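Local coordinates for protein ADP-ribosylating toxin CARDS (Mycoplasma pneumoniae, PDB 4TLV) that transfers the ADP-ribosyl group of NAD+ to target proteins and causes vacuolation of host cells as a virulence factor, at residues 492-497 with 524-529. Sequence-based numbering, arbitrary orientation.
Sequences FFLHNK and FKWYFS
The indole of Trp526 takes Leu494 on one face, where CD2 of Leu494 sits 3.7 Å from CE2 of Trp526 and somewhat toward the rim, a CH-pi contact with the five-membered ring. At the edge of the same indole, close to its plane, lie the carbonyl oxygen of Leu494 and a water. The phenyl of Phe524 carries the imidazole of His495 on one face: CD2 of His495 stands over the ring centre, 3.4 Å from CZ of Phe524, in an oblique aromatic pair with the two planes inclined at 34°. The ring of His514 stacks with Phe524, and CB of Phe493 adds an apolar touch to CD1 of Phe524.

A single residue can thus meet an aromatic partner in two ways, and Leu494 illustrates it. Its CG is anti to the backbone N (chi1 -179°), and beyond it the branch ending in CD2 covers the indole, while its own carbonyl accepts the indole N-H. The bond from NE1 of Trp526 to O of Leu494 is 3.1 Å long and fairly straight at 162°, though the donor stands well above the carbonyl plane. The water lies within hydrogen-bonding distance of two backbone oxygens, 2.9 Å from O of Leu494 and 2.6 Å from O of Phe524, and can bridge them. O of Leu494 therefore takes the indole N-H and possibly a water proton. The N-H bond, made nearly in the ring plane, and the leucine on the face together help hold the indole.

CB of Asn496 touches CZ2 and CH2 of Trp526 at the rim of the benzene half; its OD1 is bonded to Ser569, and ND1 of His495 to Glu510. Strands 490-495 and 526-529 are not neighbours in the sheet; an indole-to-backbone hydrogen bond and side-chain contacts join the first to the second and to Phe524 just ahead of it, within the D3 domain, a beta-trefoil by family.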
ATOM      1  N   PHE A 492      20.230   9.071   3.707  1.00 16.95           N
ATOM      2  CA  PHE A 492      21.309   8.194   4.169  1.00 15.86           C
ATOM      3  C   PHE A 492      20.825   6.769   4.389  1.00 15.82           C
ATOM      4  O   PHE A 492      19.756   6.568   4.970  1.00 14.95           O
ATOM      5  CB  PHE A 492      21.894   8.729   5.482  1.00 15.68           C
ATOM      6  CG  PHE A 492      22.456  10.119   5.362  1.00 18.00           C
ATOM      7  CD1 PHE A 492      21.618  11.224   5.406  1.00 17.49           C
ATOM      8  CD2 PHE A 492      23.814  10.317   5.189  1.00 21.15           C
ATOM      9  CE1 PHE A 492      22.131  12.502   5.301  1.00 21.06           C
ATOM     10  CE2 PHE A 492      24.332  11.596   5.067  1.00 20.61           C
ATOM     11  CZ  PHE A 492      23.489  12.685   5.116  1.00 20.45           C
ATOM     12  N   PHE A 493      21.638   5.800   3.970  1.00 13.82           N
ATOM     13  CA  PHE A 493      21.275   4.377   3.973  1.00 16.10           C
ATOM     14  C   PHE A 493      22.055   3.559   5.006  1.00 18.34           C
ATOM     15  O   PHE A 493      23.263   3.766   5.208  1.00 16.44           O
ATOM     16  CB  PHE A 493      21.515   3.791   2.586  1.00 13.35           C
ATOM     17  CG  PHE A 493      20.633   4.391   1.519  1.00 16.84           C
ATOM     18  CD1 PHE A 493      20.943   5.619   0.944  1.00 15.23           C
ATOM     19  CD2 PHE A 493      19.479   3.739   1.118  1.00 14.28           C
ATOM     20  CE1 PHE A 493      20.117   6.174  -0.038  1.00 15.71           C
ATOM     21  CE2 PHE A 493      18.645   4.284   0.149  1.00 12.68           C
ATOM     22  CZ  PHE A 493      18.967   5.503  -0.436  1.00 14.81           C
ATOM     23  N   LEU A 494      21.365   2.620   5.637  1.00 14.45           N
ATOM     24  CA  LEU A 494      21.938   1.813   6.711  1.00 13.02           C
ATOM     25  C   LEU A 494      22.885   0.800   6.104  1.00 13.15           C
ATOM     26  O   LEU A 494      22.500   0.023   5.223  1.00 13.91           O
ATOM     27  CB  LEU A 494      20.819   1.111   7.500  1.00 15.27           C
ATOM     28  CG  LEU A 494      21.266   0.246   8.693  1.00 15.34           C
ATOM     29  CD1 LEU A 494      21.987   1.115   9.721  1.00 18.13           C
ATOM     30  CD2 LEU A 494      20.088  -0.453   9.320  1.00 13.67           C
ATOM     31  N   HIS A 495      24.142   0.822   6.547  1.00 15.21           N
ATOM     32  CA  HIS A 495      25.180   0.002   5.938  1.00 12.40           C
ATOM     33  C   HIS A 495      25.878  -0.922   6.946  1.00 16.92           C
ATOM     34  O   HIS A 495      26.356  -0.471   7.993  1.00 15.86           O
ATOM     35  CB  HIS A 495      26.225   0.899   5.248  1.00 14.08           C
ATOM     36  CG  HIS A 495      27.308   0.141   4.547  1.00 18.69           C
ATOM     37  ND1 HIS A 495      28.638   0.265   4.884  1.00 19.73           N
ATOM     38  CD2 HIS A 495      27.261  -0.753   3.531  1.00 18.28           C
ATOM     39  CE1 HIS A 495      29.366  -0.514   4.104  1.00 22.55           C
ATOM     40  NE2 HIS A 495      28.555  -1.144   3.273  1.00 20.67           N
ATOM     41  N   ASN A 496      25.956  -2.207   6.614  1.00 16.76           N
ATOM     42  CA  ASN A 496      26.644  -3.175   7.463  1.00 20.88           C
ATOM     43  C   ASN A 496      28.136  -3.139   7.151  1.00 18.14           C
ATOM     44  O   ASN A 496      28.500  -3.017   5.999  1.00 16.21           O
ATOM     45  CB  ASN A 496      26.108  -4.581   7.200  1.00 16.46           C
ATOM     46  CG  ASN A 496      26.996  -5.669   7.797  1.00 20.26           C
ATOM     47  OD1 ASN A 496      26.954  -5.796   9.103  1.00 21.60           O
ATOM     48  ND2 ASN A 496      27.709  -6.382   7.084  1.00 18.60           N
ATOM     49  N   LYS A 497      28.991  -3.236   8.166  1.00 19.33           N
ATOM     50  CA  LYS A 497      30.448  -3.267   7.929  1.00 25.66           C
ATOM     51  C   LYS A 497      31.048  -4.620   8.317  1.00 27.93           C
ATOM     52  O   LYS A 497      32.122  -5.001   7.842  1.00 25.94           O
ATOM     53  CB  LYS A 497      31.148  -2.162   8.719  1.00 21.19           C
ATOM     54  CG  LYS A 497      30.739  -0.759   8.311  1.00 25.69           C
ATOM     55  CD  LYS A 497      31.209   0.278   9.326  1.00 27.11           C
ATOM     56  CE  LYS A 497      32.721   0.367   9.373  1.00 40.14           C
ATOM     57  NZ  LYS A 497      33.167   1.646  10.017  1.00 37.08           N
ATOM     58  N   PHE A 524      23.889  -3.392   2.133  1.00 13.96           N
ATOM     59  CA  PHE A 524      22.882  -2.346   2.311  1.00 15.15           C
ATOM     60  C   PHE A 524      21.479  -2.957   2.392  1.00 16.68           C
ATOM     61  O   PHE A 524      20.491  -2.217   2.494  1.00 14.62           O
ATOM     62  CB  PHE A 524      22.897  -1.355   1.138  1.00 13.68           C
ATOM     63  CG  PHE A 524      24.047  -0.367   1.165  1.00 13.75           C
ATOM     64  CD1 PHE A 524      23.960   0.796   1.909  1.00 13.78           C
ATOM     65  CD2 PHE A 524      25.183  -0.588   0.403  1.00 16.31           C
ATOM     66  CE1 PHE A 524      25.001   1.712   1.923  1.00 19.46           C
ATOM     67  CE2 PHE A 524      26.235   0.323   0.409  1.00 19.11           C
ATOM     68  CZ  PHE A 524      26.143   1.473   1.166  1.00 16.13           C
ATOM     69  N   LYS A 525      21.394  -4.286   2.313  1.00 15.84           N
ATOM     70  CA  LYS A 525      20.099  -4.989   2.352  1.00 14.71           C
ATOM     71  C   LYS A 525      19.768  -5.612   3.709  1.00 17.07           C
ATOM     72  O   LYS A 525      20.598  -6.313   4.297  1.00 14.63           O
ATOM     73  CB  LYS A 525      20.042  -6.052   1.247  1.00 15.31           C
ATOM     74  CG  LYS A 525      20.251  -5.468  -0.147  1.00 14.01           C
ATOM     75  CD  LYS A 525      19.876  -6.456  -1.221  1.00 20.39           C
ATOM     76  CE  LYS A 525      19.917  -5.776  -2.592  1.00 21.61           C
ATOM     77  NZ  LYS A 525      19.660  -6.777  -3.649  1.00 34.89           N
ATOM     78  N   TRP A 526      18.539  -5.379   4.179  1.00 14.43           N
ATOM     79  CA  TRP A 526      18.103  -5.830   5.499  1.00 12.92           C
ATOM     80  C   TRP A 526      16.731  -6.496   5.428  1.00 14.64           C
ATOM     81  O   TRP A 526      15.948  -6.231   4.515  1.00 11.37           O
ATOM     82  CB  TRP A 526      18.042  -4.647   6.466  1.00 11.34           C
ATOM     83  CG  TRP A 526      19.325  -3.920   6.559  1.00 14.29           C
ATOM     84  CD1 TRP A 526      19.771  -2.929   5.728  1.00 15.08           C
ATOM     85  CD2 TRP A 526      20.359  -4.137   7.520  1.00 14.30           C
ATOM     86  NE1 TRP A 526      21.024  -2.517   6.115  1.00 14.79           N
ATOM     87  CE2 TRP A 526      21.406  -3.237   7.220  1.00 15.97           C
ATOM     88  CE3 TRP A 526      20.502  -5.000   8.612  1.00 15.01           C
ATOM     89  CZ2 TRP A 526      22.582  -3.173   7.976  1.00 16.87           C
ATOM     90  CZ3 TRP A 526      21.678  -4.935   9.371  1.00 16.71           C
ATOM     91  CH2 TRP A 526      22.699  -4.031   9.042  1.00 14.12           C
ATOM     92  N   TYR A 527      16.443  -7.358   6.397  1.00 14.16           N
ATOM     93  CA  TYR A 527      15.109  -7.951   6.499  1.00 16.65           C
ATOM     94  C   TYR A 527      14.691  -8.082   7.954  1.00 15.44           C
ATOM     95  O   TYR A 527      15.531  -8.053   8.862  1.00 14.23           O
ATOM     96  CB  TYR A 527      15.046  -9.305   5.783  1.00 16.50           C
ATOM     97  CG  TYR A 527      15.921 -10.363   6.411  1.00 17.13           C
ATOM     98  CD1 TYR A 527      17.284 -10.427   6.130  1.00 17.51           C
ATOM     99  CD2 TYR A 527      15.387 -11.299   7.293  1.00 15.11           C
ATOM    100  CE1 TYR A 527      18.093 -11.412   6.714  1.00 16.44           C
ATOM    101  CE2 TYR A 527      16.181 -12.281   7.879  1.00 16.36           C
ATOM    102  CZ  TYR A 527      17.531 -12.328   7.585  1.00 18.57           C
ATOM    103  OH  TYR A 527      18.315 -13.302   8.171  1.00 20.71           O
ATOM    104  N   PHE A 528      13.384  -8.204   8.174  1.00 14.78           N
ATOM    105  CA  PHE A 528      12.824  -8.252   9.521  1.00 14.76           C
ATOM    106  C   PHE A 528      12.482  -9.690   9.900  1.00 15.10           C
ATOM    107  O   PHE A 528      12.105 -10.491   9.032  1.00 15.15           O
ATOM    108  CB  PHE A 528      11.563  -7.378   9.597  1.00 13.02           C
ATOM    109  CG  PHE A 528      11.819  -5.926   9.264  1.00 13.55           C
ATOM    110  CD1 PHE A 528      11.895  -5.508   7.942  1.00 14.91           C
ATOM    111  CD2 PHE A 528      11.987  -4.991  10.279  1.00 12.62           C
ATOM    112  CE1 PHE A 528      12.144  -4.175   7.627  1.00 16.21           C
ATOM    113  CE2 PHE A 528      12.238  -3.652   9.981  1.00 17.44           C
ATOM    114  CZ  PHE A 528      12.320  -3.243   8.655  1.00 14.83           C
ATOM    115  N   SER A 529      12.624 -10.005  11.188  1.00 14.37           N
ATOM    116  CA  SER A 529      12.374 -11.356  11.715  1.00 16.98           C
ATOM    117  C   SER A 529      11.517 -11.303  12.955  1.00 13.97           C
ATOM    118  O   SER A 529      11.781 -10.514  13.861  1.00 17.16           O
ATOM    119  CB  SER A 529      13.687 -12.055  12.108  1.00 18.99           C
ATOM    120  OG  SER A 529      14.585 -12.117  11.023  1.00 21.71           O
TER
HETATM  121  O   HOH W   1      20.295   0.169   3.408  1.00 13.91           O